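Local coordinates for protein Ddb_g0293866 (Dictyostelium discoideum, PDB 5LW6) that binds ADP-ribose through its macrodomain, the part of the longer protein present here, and probably takes part in poly-ADP-ribose recognition and DNA damage sensing, at residues Asn202-His206 and Lys207-Ile211; Ala73-Ile76 and Ser77-Ile81; Lys129-Asn132 and Ser133-Glu137; Phe172-Val175 and Thr176-Tyr180; Phe60-Thr63 and Ser64-Phe68. All blocks are in the same frame, centred on the assembly; numbering follows the deposited sequence.

Interaction 1 (Asn202-His206 and Lys207-Ile211); sequences NSILH and KEYGI
With CG anti to the backbone N (chi1 -179°), the His206 imidazole swings off the short capped helix 204-207 of this macrodomain towards the chain just beyond it. There ND1 donates to Ile211 O at 2.9 Å, in the plane of the ring but from above the plane of the carbonyl. The turn is drawn tight by the backbone too: Ile204 O accepts from both Glu208 N and Tyr209 N, and Leu205 O receives Ile211 N at 2.9 Å. Gly210 suits the exit because its positive phi turns the chain out of the helix. At the other end Ser203 is the N-cap: its short hydroxyl accepts from Leu205 N at 3.0 Å and hydrogen-bonds Met166 O of helix 161-167. Ile204 and Leu205 pack against the Tyr209 ring from different sides. Leu205 CD2 meets the ring's edge, while Ile204 CG1 makes an off-centre CH-pi contact, 4.2 Å from the ring centroid.

Interaction 2 (Ala73-Ile76 and Ser77-Ile81); sequences ATEI and SANAI
Ser77 lies one turn after Ala73 in helix 70-87, the crossover helix of the beta-alpha-beta unit that joins strands 55-59 and 95-101 of the macrodomain. Ser77 N donates to Ala73 O, and the same i to i+4 pattern continues through Ala78 to Thr74, Asn79 to Glu75 and Ala80 to Ile76. The tight part is the buried one, covered by other helices: Thr74 and Ala78 meet helix 107-116, whereas Ile76 and Ala80 meet helix 237-253. The small methyls of Ala78 and Ala80 let those helices come close, while the beta-branched Thr74 and Ile76 fill the interfaces, Ile76 packing against Leu241 and Leu242. Polar groups that are buried here have partners nearby. Thr74 OG1 hydrogen-bonds Ile70 O a turn earlier, and Ser77 OG has a weak bond to Tyr245 OH. The solvent side is looser. Glu75 is partly exposed and Asn79 exposed, where their polar ends can be hydrated, and their side chains barely meet, with Glu75 CG 4.3 Å from Asn79 OD1. What joins this pair firmly is the backbone. Asn79 CG, beside its own backbone N (chi1 -82°), folds back over the turn, while its CB comes within 3.1 Å of Glu75 O.

Interaction 3 (Lys129-Asn132 and Ser133-Glu137); sequences KIEN and SNSLE
A type I beta turn from Asn132 to Ser135, closed by Ser135 N donating to Asn132 O at 3.1 Å, reverses the chain as it leaves strand 125-130. The side chains at its two ends bond to the backbone. Asn132 carries its amide between backbone N and carbonyl carbon (chi1 59°), so OD1 curls over the turn and takes Asn134 N at 2.8 Å, in the carbonyl plane and on a lone pair: an Asx turn. Ser135 OG accepts from Asn132 N at 3.0 Å. Asparagine and serine suit these positions because their polar atoms are near enough to the main chain to bond it. Farther on, the extended arm of Glu137 reaches back across the CB and CG2 of Ile130. Its OE2 is met by Glu131 N at 2.7 Å, from above the carboxylate plane. Glu131 itself turns outward to a salt bridge with Lys102. The loop follows the end of the outermost strand 125-130, whose Ile130 makes backbone hydrogen bonds with Val100 and Lys102, in and just beyond strand 95-101, while Asn134 touches helix 161-167.

Interaction 4 (Phe172-Val175 and Thr176-Tyr180); sequences FEKV and TKNLY
Helix 169-179 of the macrodomain, packed on the antiparallel strand 189-193, gains an extra side-chain bond in its middle, where Thr176 looks back at Phe172. Thr176 OG1, beside its own backbone N (chi1 -58°), donates to Phe172 O at 2.7 Å. Thr176 N reaches the same oxygen at 2.8 Å from the opposite face of the carbonyl plane, so two bonds grip it. The hydroxyl also stands over one face of the Phe172 ring, 3.6 Å above the plane and offset towards the rim. Threonine fits this buried place because the back-bond satisfies its hydroxyl. Lys174 and Asn178 suit the exposed flank, where a water donates to the backbone oxygen of Lys174 at 2.8 Å and weakly to Asn178 OD1. Val175 CG1 and Leu179 CD1, more loosely spaced at 4.3 Å, turn with Phe172 and Thr176 towards Ile192 of the strand. Such back-bonds are common for threonine and serine in alpha-helices; this one lies on the sheet-packed face of an amphipathic helix.

Interaction 5 (Phe60-Thr63 and Ser64-Phe68); sequences FIST and STFGF
Ser62 CB meets the CB atoms of both Phe66 and Phe68, in directions roughly at right angles, in the loop that leads from strand 55-59 to helix 70-87, the first part of a beta-alpha-beta crossover. The loop is two beta turns in succession, type II from Phe60 to Thr63 and type I from Ser64 to Gly67. The phenylalanines start towards Ser62 but send their rings off in different directions. Phe68 CB is 3.7 Å from Ser62 CB, and its ring, obliquely placed, runs on to Ala73 and Leu241 in the helices behind. Phe66 offers the rim of its ring instead: Ser62 OG lies near the ring plane, 3.9 Å from CD2. Serine is small enough to lie close to both, and its buried hydroxyl is satisfied by Val220 O, while its N bonds Glu149. The backbone closes the loop as Phe68 N donates to Ser62 O at 2.9 Å. Gly67, with positive phi and no side chain, ends the second turn easily. In macrodomains ADP-ribose binds beside loops at the C-terminal ends of the parallel strands, so this one probably helps shape the cleft. Thr63 faces Phe60, its CG2 resting 3.5 Å above the centre of that ring. With OG1 between backbone N and carbonyl carbon (chi1 59°), Thr63 also hydrogen-bonds Phe60 O, OG1 to O being 2.8 Å.

Interactions 2 and 5 are neighbours within one beta-alpha-beta unit and touch directly: the Phe60 ring of the loop packs on Thr74 and Ser77 of the helix, and Thr63 on Ala73. Interaction 2 is the buried one, built of small residues and regular backbone bonds, while interaction 5, partly buried, uses aromatic rings and consecutive turns. Interactions 1, 3 and 4 all touch helix 161-167. Of these, 1 and 3 lie at the surface, about 6 Å apart at their nearest atoms; there polar side chains bond to main-chain atoms at a helix end and a turn. Interaction 4, partly buried, combines a sheet-facing apolar flank with a watered outer one, roughly 30 Å from interaction 2, centre to centre.

Interaction 1 (Asn202-His206 and Lys207-Ile211)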
loop_
_atom_site.group_PDB
_atom_site.type_symbol
_atom_site.label_atom_id
_atom_site.label_comp_id
_atom_site.label_asym_id
_atom_site.label_seq_id
_atom_site.Cartn_x
_atom_site.Cartn_y
_atom_site.Cartn_z
ATOM N N ASN A 202 -6.623 16.686 12.700
ATOM C CA ASN A 202 -6.639 16.399 14.121
ATOM C C ASN A 202 -6.733 14.925 14.490
ATOM O O ASN A 202 -6.713 14.602 15.673
ATOM C CB ASN A 202 -7.750 17.134 14.792
ATOM C CG ASN A 202 -7.549 18.630 14.772
ATOM O OD1 ASN A 202 -8.474 19.353 14.413
ATOM N ND2 ASN A 202 -6.362 19.092 15.052
ATOM N N SER A 203 -6.807 14.051 13.489
ATOM C CA SER A 203 -6.869 12.580 13.678
ATOM C C SER A 203 -5.650 12.134 14.477
ATOM O O SER A 203 -4.557 12.618 14.272
ATOM C CB SER A 203 -6.845 11.855 12.334
ATOM O OG SER A 203 -6.753 10.367 12.475
ATOM N N ILE A 204 -5.822 11.108 15.312
ATOM C CA ILE A 204 -4.664 10.475 15.968
ATOM C C ILE A 204 -3.639 10.006 14.942
ATOM O O ILE A 204 -2.421 9.988 15.175
ATOM C CB ILE A 204 -5.158 9.272 16.833
ATOM C CG1 ILE A 204 -4.031 8.740 17.709
ATOM C CG2 ILE A 204 -5.701 8.163 15.971
ATOM C CD1 ILE A 204 -4.518 7.905 18.827
ATOM N N LEU A 205 -4.125 9.640 13.759
ATOM C CA LEU A 205 -3.238 9.117 12.766
ATOM C C LEU A 205 -2.200 10.176 12.399
ATOM O O LEU A 205 -1.032 9.859 12.124
ATOM C CB LEU A 205 -3.957 8.632 11.506
ATOM C CG LEU A 205 -4.721 7.406 11.827
ATOM C CD1 LEU A 205 -5.738 7.311 10.732
ATOM C CD2 LEU A 205 -3.933 6.157 11.966
ATOM N N HIS A 206 -2.614 11.423 12.294
ATOM C CA HIS A 206 -1.721 12.500 11.935
ATOM C C HIS A 206 -0.936 13.078 13.107
ATOM O O HIS A 206 0.279 13.183 13.100
ATOM C CB HIS A 206 -2.526 13.622 11.251
ATOM C CG HIS A 206 -1.662 14.778 10.810
ATOM N ND1 HIS A 206 -0.598 14.617 9.968
ATOM C CD2 HIS A 206 -1.670 16.106 11.128
ATOM C CE1 HIS A 206 0.032 15.771 9.791
ATOM N NE2 HIS A 206 -0.603 16.700 10.484
ATOM N N LYS A 207 -1.664 13.447 14.167
ATOM C CA LYS A 207 -1.097 14.133 15.290
ATOM C C LYS A 207 -0.177 13.292 16.122
ATOM O O LYS A 207 0.869 13.783 16.580
ATOM C CB LYS A 207 -2.214 14.681 16.164
ATOM C CG LYS A 207 -2.902 15.897 15.564
ATOM C CD LYS A 207 -1.981 17.133 15.537
ATOM C CE LYS A 207 -2.764 18.394 15.182
ATOM N NZ LYS A 207 -1.848 19.461 14.649
ATOM N N GLU A 208 -0.561 12.065 16.376
ATOM C CA GLU A 208 0.230 11.158 17.191
ATOM C C GLU A 208 1.071 10.203 16.384
ATOM O O GLU A 208 2.214 9.910 16.731
ATOM C CB GLU A 208 -0.646 10.352 18.122
ATOM C CG GLU A 208 -1.012 11.100 19.406
ATOM C CD GLU A 208 -1.708 12.403 19.134
ATOM O OE1 GLU A 208 -2.879 12.350 18.620
ATOM O OE2 GLU A 208 -1.036 13.455 19.366
ATOM N N TYR A 209 0.535 9.699 15.313
ATOM C CA TYR A 209 1.259 8.611 14.609
ATOM C C TYR A 209 2.002 9.097 13.348
ATOM O O TYR A 209 2.688 8.339 12.687
ATOM C CB TYR A 209 0.318 7.483 14.266
ATOM C CG TYR A 209 -0.293 6.755 15.442
ATOM C CD1 TYR A 209 0.418 6.571 16.646
ATOM C CD2 TYR A 209 -1.614 6.323 15.394
ATOM C CE1 TYR A 209 -0.189 5.916 17.714
ATOM C CE2 TYR A 209 -2.218 5.685 16.462
ATOM C CZ TYR A 209 -1.503 5.499 17.633
ATOM O OH TYR A 209 -2.037 4.803 18.643
ATOM N N GLY A 210 1.956 10.372 13.113
ATOM C CA GLY A 210 2.806 11.027 12.122
ATOM C C GLY A 210 2.501 10.744 10.681
ATOM O O GLY A 210 3.361 11.013 9.778
ATOM N N ILE A 211 1.288 10.307 10.418
ATOM C CA ILE A 211 0.838 9.985 9.042
ATOM C C ILE A 211 0.358 11.241 8.387
ATOM O O ILE A 211 -0.559 11.947 8.926
ATOM C CB ILE A 211 -0.244 8.871 9.024
ATOM C CG1 ILE A 211 0.335 7.510 9.495
ATOM C CG2 ILE A 211 -0.826 8.756 7.628
ATOM C CD1 ILE A 211 -0.671 6.484 10.017
#

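Interaction 2 (Ala73-Ile76 and Ser77-Ile81)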
loop_
_atom_site.group_PDB
_atom_site.type_symbol
_atom_site.label_atom_id
_atom_site.label_comp_id
_atom_site.label_asym_id
_atom_site.label_seq_id
_atom_site.Cartn_x
_atom_site.Cartn_y
_atom_site.Cartn_z
ATOM N N ALA A 73 1.977 -13.455 -5.833
ATOM C CA ALA A 73 2.052 -12.155 -5.120
ATOM C C ALA A 73 3.426 -11.903 -4.550
ATOM O O ALA A 73 3.887 -10.788 -4.467
ATOM C CB ALA A 73 1.036 -12.068 -4.005
ATOM N N THR A 74 4.077 -12.928 -4.090
ATOM C CA THR A 74 5.422 -12.760 -3.534
ATOM C C THR A 74 6.395 -12.358 -4.599
ATOM O O THR A 74 7.187 -11.447 -4.413
ATOM C CB THR A 74 5.885 -14.063 -2.847
ATOM O OG1 THR A 74 4.968 -14.360 -1.786
ATOM C CG2 THR A 74 7.353 -13.951 -2.353
ATOM N N GLU A 75 6.351 -13.032 -5.750
ATOM C CA GLU A 75 7.297 -12.727 -6.821
ATOM C C GLU A 75 7.065 -11.292 -7.332
ATOM O O GLU A 75 8.020 -10.516 -7.581
ATOM C CB GLU A 75 7.135 -13.771 -7.953
ATOM C CG GLU A 75 7.000 -13.244 -9.372
ATOM C CD GLU A 75 6.415 -14.315 -10.258
ATOM O OE1 GLU A 75 6.815 -15.524 -10.084
ATOM O OE2 GLU A 75 5.566 -13.951 -11.108
ATOM N N ILE A 76 5.805 -10.929 -7.517
ATOM C CA ILE A 76 5.475 -9.608 -8.049
ATOM C C ILE A 76 5.886 -8.523 -7.048
ATOM O O ILE A 76 6.555 -7.590 -7.424
ATOM C CB ILE A 76 3.996 -9.508 -8.383
ATOM C CG1 ILE A 76 3.691 -10.306 -9.623
ATOM C CG2 ILE A 76 3.537 -8.055 -8.594
ATOM C CD1 ILE A 76 2.237 -10.635 -9.747
ATOM N N SER A 77 5.516 -8.684 -5.781
ATOM C CA SER A 77 5.818 -7.770 -4.738
ATOM C C SER A 77 7.345 -7.583 -4.654
ATOM O O SER A 77 7.875 -6.462 -4.638
ATOM C CB SER A 77 5.343 -8.409 -3.365
ATOM O OG SER A 77 5.624 -7.525 -2.353
ATOM N N ALA A 78 8.064 -8.691 -4.520
ATOM C CA ALA A 78 9.530 -8.623 -4.308
ATOM C C ALA A 78 10.204 -7.952 -5.490
ATOM O O ALA A 78 11.104 -7.128 -5.339
ATOM C CB ALA A 78 10.152 -9.994 -4.125
ATOM N N ASN A 79 9.790 -8.354 -6.690
ATOM C CA ASN A 79 10.376 -7.795 -7.861
ATOM C C ASN A 79 10.076 -6.273 -7.994
ATOM O O ASN A 79 10.952 -5.494 -8.377
ATOM C CB ASN A 79 9.977 -8.610 -9.120
ATOM C CG ASN A 79 10.872 -9.883 -9.320
ATOM O OD1 ASN A 79 10.465 -10.820 -10.022
ATOM N ND2 ASN A 79 12.068 -9.933 -8.711
ATOM N N ALA A 80 8.846 -5.835 -7.713
ATOM C CA ALA A 80 8.465 -4.464 -7.843
ATOM C C ALA A 80 9.250 -3.624 -6.809
ATOM O O ALA A 80 9.709 -2.510 -7.091
ATOM C CB ALA A 80 6.975 -4.276 -7.637
ATOM N N ILE A 81 9.406 -4.184 -5.609
ATOM C CA ILE A 81 10.062 -3.492 -4.531
ATOM C C ILE A 81 11.530 -3.285 -4.903
ATOM O O ILE A 81 12.111 -2.202 -4.708
ATOM C CB ILE A 81 9.909 -4.242 -3.166
ATOM C CG1 ILE A 81 8.457 -4.025 -2.619
ATOM C CG2 ILE A 81 10.907 -3.740 -2.095
ATOM C CD1 ILE A 81 8.012 -5.041 -1.577
#

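Interaction 3 (Lys129-Asn132 and Ser133-Glu137)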
loop_
_atom_site.group_PDB
_atom_site.type_symbol
_atom_site.label_atom_id
_atom_site.label_comp_id
_atom_site.label_asym_id
_atom_site.label_seq_id
_atom_site.Cartn_x
_atom_site.Cartn_y
_atom_site.Cartn_z
ATOM N N LYS A 129 5.232 -8.028 10.828
ATOM C CA LYS A 129 4.134 -8.970 11.049
ATOM C C LYS A 129 3.053 -8.285 11.848
ATOM O O LYS A 129 3.384 -7.646 12.854
ATOM C CB LYS A 129 4.682 -10.180 11.829
ATOM C CG LYS A 129 3.648 -11.283 12.064
ATOM C CD LYS A 129 4.235 -12.540 12.704
ATOM C CE LYS A 129 4.676 -12.327 14.134
ATOM N NZ LYS A 129 5.295 -13.594 14.623
ATOM N N ILE A 130 1.806 -8.317 11.390
ATOM C CA ILE A 130 0.688 -7.791 12.140
ATOM C C ILE A 130 -0.313 -8.919 12.366
ATOM O O ILE A 130 -0.375 -9.867 11.570
ATOM C CB ILE A 130 0.065 -6.547 11.426
ATOM C CG1 ILE A 130 -0.483 -6.900 10.023
ATOM C CG2 ILE A 130 1.128 -5.436 11.355
ATOM C CD1 ILE A 130 -1.499 -5.931 9.463
ATOM N N GLU A 131 -1.106 -8.844 13.432
ATOM C CA GLU A 131 -1.987 -9.941 13.738
ATOM C C GLU A 131 -3.079 -10.127 12.693
ATOM O O GLU A 131 -3.333 -11.250 12.270
ATOM C CB GLU A 131 -2.581 -9.731 15.133
ATOM C CG GLU A 131 -3.663 -10.721 15.497
ATOM C CD GLU A 131 -3.105 -12.088 15.855
ATOM O OE1 GLU A 131 -1.893 -12.168 16.204
ATOM O OE2 GLU A 131 -3.905 -13.060 15.811
ATOM N N ASN A 132 -3.717 -9.034 12.297
ATOM C CA ASN A 132 -4.817 -9.039 11.281
ATOM C C ASN A 132 -4.986 -7.674 10.718
ATOM O O ASN A 132 -4.319 -6.749 11.178
ATOM C CB ASN A 132 -6.147 -9.502 11.838
ATOM C CG ASN A 132 -6.642 -8.663 12.981
ATOM O OD1 ASN A 132 -7.012 -7.511 12.814
ATOM N ND2 ASN A 132 -6.573 -9.229 14.187
ATOM N N SER A 133 -5.825 -7.517 9.698
ATOM C CA SER A 133 -5.880 -6.231 8.996
ATOM C C SER A 133 -6.368 -5.055 9.855
ATOM O O SER A 133 -6.196 -3.894 9.474
ATOM C CB SER A 133 -6.797 -6.350 7.737
ATOM O OG SER A 133 -8.150 -6.455 8.135
ATOM N N ASN A 134 -6.968 -5.346 11.014
ATOM C CA ASN A 134 -7.465 -4.260 11.878
ATOM C C ASN A 134 -6.626 -4.056 13.143
ATOM O O ASN A 134 -7.022 -3.303 13.977
ATOM C CB ASN A 134 -8.940 -4.482 12.229
ATOM C CG ASN A 134 -9.849 -4.208 11.025
ATOM O OD1 ASN A 134 -10.559 -5.093 10.553
ATOM N ND2 ASN A 134 -9.797 -3.048 10.537
ATOM N N SER A 135 -5.462 -4.679 13.219
ATOM C CA SER A 135 -4.646 -4.594 14.429
ATOM C C SER A 135 -4.138 -3.213 14.707
ATOM O O SER A 135 -3.666 -2.566 13.809
ATOM C CB SER A 135 -3.359 -5.465 14.333
ATOM O OG SER A 135 -3.708 -6.814 14.366
ATOM N N LEU A 136 -4.102 -2.817 15.993
ATOM C CA LEU A 136 -3.625 -1.485 16.287
ATOM C C LEU A 136 -2.156 -1.284 16.097
ATOM O O LEU A 136 -1.688 -0.120 15.926
ATOM C CB LEU A 136 -4.044 -1.022 17.703
ATOM C CG LEU A 136 -5.496 -0.541 17.783
ATOM C CD1 LEU A 136 -5.865 -0.256 19.233
ATOM C CD2 LEU A 136 -5.727 0.726 16.978
ATOM N N GLU A 137 -1.385 -2.375 16.157
ATOM C CA GLU A 137 0.083 -2.292 16.027
ATOM C C GLU A 137 0.538 -1.754 14.688
ATOM O O GLU A 137 1.636 -1.330 14.526
ATOM C CB GLU A 137 0.675 -3.702 16.240
ATOM C CG GLU A 137 0.126 -4.674 15.164
ATOM C CD GLU A 137 0.596 -6.125 15.249
ATOM O OE1 GLU A 137 1.867 -6.353 15.176
ATOM O OE2 GLU A 137 -0.300 -7.023 15.324
#

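Interaction 4 (Phe172-Val175 and Thr176-Tyr180)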
loop_
_atom_site.group_PDB
_atom_site.type_symbol
_atom_site.label_atom_id
_atom_site.label_comp_id
_atom_site.label_asym_id
_atom_site.label_seq_id
_atom_site.Cartn_x
_atom_site.Cartn_y
_atom_site.Cartn_z
ATOM N N PHE A 172 -13.779 11.210 6.331
ATOM C CA PHE A 172 -12.795 10.760 5.368
ATOM C C PHE A 172 -13.486 10.390 4.022
ATOM O O PHE A 172 -12.934 10.668 2.951
ATOM C CB PHE A 172 -12.032 9.601 5.929
ATOM C CG PHE A 172 -10.825 9.210 5.101
ATOM C CD1 PHE A 172 -9.687 9.973 5.095
ATOM C CD2 PHE A 172 -10.794 7.996 4.384
ATOM C CE1 PHE A 172 -8.592 9.628 4.315
ATOM C CE2 PHE A 172 -9.728 7.663 3.608
ATOM C CZ PHE A 172 -8.607 8.460 3.602
ATOM N N GLU A 173 -14.634 9.787 4.092
ATOM C CA GLU A 173 -15.351 9.363 2.887
ATOM C C GLU A 173 -15.806 10.541 2.039
ATOM O O GLU A 173 -15.758 10.471 0.816
ATOM C CB GLU A 173 -16.504 8.484 3.261
ATOM C CG GLU A 173 -16.061 7.089 3.702
ATOM C CD GLU A 173 -17.217 6.099 3.814
ATOM O OE1 GLU A 173 -18.419 6.537 3.718
ATOM O OE2 GLU A 173 -16.987 4.879 3.983
ATOM N N LYS A 174 -16.212 11.597 2.704
ATOM C CA LYS A 174 -16.546 12.851 2.075
ATOM C C LYS A 174 -15.368 13.523 1.382
ATOM O O LYS A 174 -15.492 13.909 0.237
ATOM C CB LYS A 174 -17.165 13.789 3.080
ATOM C CG LYS A 174 -17.701 15.079 2.478
ATOM C CD LYS A 174 -17.907 16.113 3.551
ATOM C CE LYS A 174 -19.332 16.040 4.039
ATOM N NZ LYS A 174 -19.496 16.943 5.209
ATOM N N VAL A 175 -14.232 13.626 2.073
ATOM C CA VAL A 175 -13.044 14.103 1.485
ATOM C C VAL A 175 -12.632 13.219 0.284
ATOM O O VAL A 175 -12.236 13.768 -0.727
ATOM C CB VAL A 175 -11.895 14.159 2.501
ATOM C CG1 VAL A 175 -10.625 14.441 1.778
ATOM C CG2 VAL A 175 -12.156 15.243 3.549
ATOM N N THR A 176 -12.742 11.897 0.406
ATOM C CA THR A 176 -12.354 10.972 -0.664
ATOM C C THR A 176 -13.190 11.226 -1.934
ATOM O O THR A 176 -12.628 11.381 -3.012
ATOM C CB THR A 176 -12.478 9.541 -0.189
ATOM O OG1 THR A 176 -11.625 9.370 0.987
ATOM C CG2 THR A 176 -12.092 8.549 -1.292
ATOM N N LYS A 177 -14.496 11.324 -1.715
ATOM C CA LYS A 177 -15.504 11.550 -2.800
ATOM C C LYS A 177 -15.270 12.933 -3.468
ATOM O O LYS A 177 -15.417 13.091 -4.661
ATOM C CB LYS A 177 -16.896 11.371 -2.168
ATOM C CG LYS A 177 -18.178 11.104 -3.006
ATOM C CD LYS A 177 -18.107 10.119 -4.215
ATOM C CE LYS A 177 -19.099 10.506 -5.329
ATOM N NZ LYS A 177 -19.237 11.994 -5.545
ATOM N N ASN A 178 -14.863 13.921 -2.712
ATOM C CA ASN A 178 -14.518 15.220 -3.271
ATOM C C ASN A 178 -13.307 15.195 -4.109
ATOM O O ASN A 178 -13.253 15.796 -5.182
ATOM C CB ASN A 178 -14.423 16.287 -2.191
ATOM C CG ASN A 178 -15.778 16.754 -1.764
ATOM O OD1 ASN A 178 -16.752 16.712 -2.550
ATOM N ND2 ASN A 178 -15.873 17.226 -0.532
ATOM N N LEU A 179 -12.346 14.382 -3.720
ATOM C CA LEU A 179 -11.173 14.319 -4.523
ATOM C C LEU A 179 -11.297 13.408 -5.785
ATOM O O LEU A 179 -10.595 13.638 -6.777
ATOM C CB LEU A 179 -9.974 13.843 -3.637
ATOM C CG LEU A 179 -9.361 14.826 -2.639
ATOM C CD1 LEU A 179 -8.332 14.028 -1.824
ATOM C CD2 LEU A 179 -8.706 16.036 -3.296
ATOM N N TYR A 180 -12.086 12.348 -5.675
ATOM C CA TYR A 180 -12.199 11.302 -6.667
ATOM C C TYR A 180 -13.636 11.007 -6.925
ATOM O O TYR A 180 -14.181 9.973 -6.519
ATOM C CB TYR A 180 -11.491 10.027 -6.160
ATOM C CG TYR A 180 -10.049 10.316 -5.807
ATOM C CD1 TYR A 180 -9.120 10.687 -6.785
ATOM C CD2 TYR A 180 -9.621 10.215 -4.493
ATOM C CE1 TYR A 180 -7.768 10.942 -6.471
ATOM C CE2 TYR A 180 -8.254 10.475 -4.155
ATOM C CZ TYR A 180 -7.361 10.872 -5.144
ATOM O OH TYR A 180 -6.042 11.171 -4.863
HETATM O O HOH W 1 -18.045 14.376 -0.889
#

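Interaction 5 (Phe60-Thr63 and Ser64-Phe68)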
loop_
_atom_site.group_PDB
_atom_site.type_symbol
_atom_site.label_atom_id
_atom_site.label_comp_id
_atom_site.label_asym_id
_atom_site.label_seq_id
_atom_site.Cartn_x
_atom_site.Cartn_y
_atom_site.Cartn_z
ATOM N N PHE A 60 0.820 -6.266 2.035
ATOM C CA PHE A 60 1.227 -7.275 1.057
ATOM C C PHE A 60 0.027 -7.455 0.132
ATOM O O PHE A 60 -0.912 -8.229 0.398
ATOM C CB PHE A 60 1.624 -8.518 1.825
ATOM C CG PHE A 60 2.221 -9.634 1.025
ATOM C CD1 PHE A 60 2.733 -9.440 -0.241
ATOM C CD2 PHE A 60 2.389 -10.924 1.634
ATOM C CE1 PHE A 60 3.359 -10.454 -0.934
ATOM C CE2 PHE A 60 3.002 -11.965 0.900
ATOM C CZ PHE A 60 3.464 -11.735 -0.378
ATOM N N ILE A 61 0.028 -6.639 -0.916
ATOM C CA ILE A 61 -1.202 -6.338 -1.648
ATOM C C ILE A 61 -1.900 -7.604 -2.121
ATOM O O ILE A 61 -1.253 -8.472 -2.712
ATOM C CB ILE A 61 -0.921 -5.351 -2.804
ATOM C CG1 ILE A 61 -0.129 -4.117 -2.271
ATOM C CG2 ILE A 61 -2.190 -5.102 -3.595
ATOM C CD1 ILE A 61 0.167 -3.127 -3.384
ATOM N N SER A 62 -3.188 -7.683 -1.778
ATOM C CA SER A 62 -4.173 -8.711 -2.249
ATOM C C SER A 62 -4.016 -10.076 -1.607
ATOM O O SER A 62 -4.730 -10.994 -1.978
ATOM C CB SER A 62 -4.115 -8.833 -3.761
ATOM O OG SER A 62 -4.602 -7.607 -4.304
ATOM N N THR A 63 -3.122 -10.238 -0.651
ATOM C CA THR A 63 -2.812 -11.555 -0.141
ATOM C C THR A 63 -3.708 -12.049 0.935
ATOM O O THR A 63 -3.709 -13.245 1.253
ATOM C CB THR A 63 -1.380 -11.696 0.397
ATOM O OG1 THR A 63 -1.118 -10.797 1.446
ATOM C CG2 THR A 63 -0.392 -11.459 -0.724
ATOM N N SER A 64 -4.433 -11.240 1.595
ATOM C CA SER A 64 -5.150 -12.056 2.645
ATOM C C SER A 64 -6.594 -12.227 2.250
ATOM O O SER A 64 -6.940 -13.165 1.470
ATOM C CB SER A 64 -4.923 -11.500 4.032
ATOM O OG SER A 64 -4.779 -10.100 3.933
ATOM N N THR A 65 -7.426 -11.272 2.637
ATOM C CA THR A 65 -8.829 -11.341 2.263
ATOM C C THR A 65 -9.096 -11.502 0.770
ATOM O O THR A 65 -9.994 -12.251 0.389
ATOM C CB THR A 65 -9.540 -10.057 2.799
ATOM O OG1 THR A 65 -9.423 -10.047 4.225
ATOM C CG2 THR A 65 -10.965 -9.988 2.425
ATOM N N PHE A 66 -8.349 -10.755 -0.086
ATOM C CA PHE A 66 -8.505 -10.862 -1.564
ATOM C C PHE A 66 -8.068 -12.164 -2.194
ATOM O O PHE A 66 -8.348 -12.460 -3.391
ATOM C CB PHE A 66 -7.817 -9.673 -2.247
ATOM C CG PHE A 66 -8.624 -8.388 -2.162
ATOM C CD1 PHE A 66 -9.720 -8.275 -1.335
ATOM C CD2 PHE A 66 -8.228 -7.265 -2.871
ATOM C CE1 PHE A 66 -10.433 -7.076 -1.228
ATOM C CE2 PHE A 66 -8.914 -6.047 -2.753
ATOM C CZ PHE A 66 -10.025 -5.943 -1.921
ATOM N N GLY A 67 -7.314 -12.935 -1.452
ATOM C CA GLY A 67 -7.030 -14.253 -1.891
ATOM C C GLY A 67 -6.118 -14.416 -3.075
ATOM O O GLY A 67 -6.137 -15.458 -3.725
ATOM N N PHE A 68 -5.210 -13.473 -3.315
ATOM C CA PHE A 68 -4.349 -13.591 -4.461
ATOM C C PHE A 68 -3.375 -14.715 -4.176
ATOM O O PHE A 68 -2.949 -14.892 -3.048
ATOM C CB PHE A 68 -3.565 -12.316 -4.707
ATOM C CG PHE A 68 -3.112 -12.141 -6.109
ATOM C CD1 PHE A 68 -1.971 -12.728 -6.544
ATOM C CD2 PHE A 68 -3.845 -11.373 -7.028
ATOM C CE1 PHE A 68 -1.577 -12.572 -7.866
ATOM C CE2 PHE A 68 -3.403 -11.160 -8.314
ATOM C CZ PHE A 68 -2.269 -11.768 -8.746
HETATM O O HOH W 2 -4.129 -14.887 -0.465
#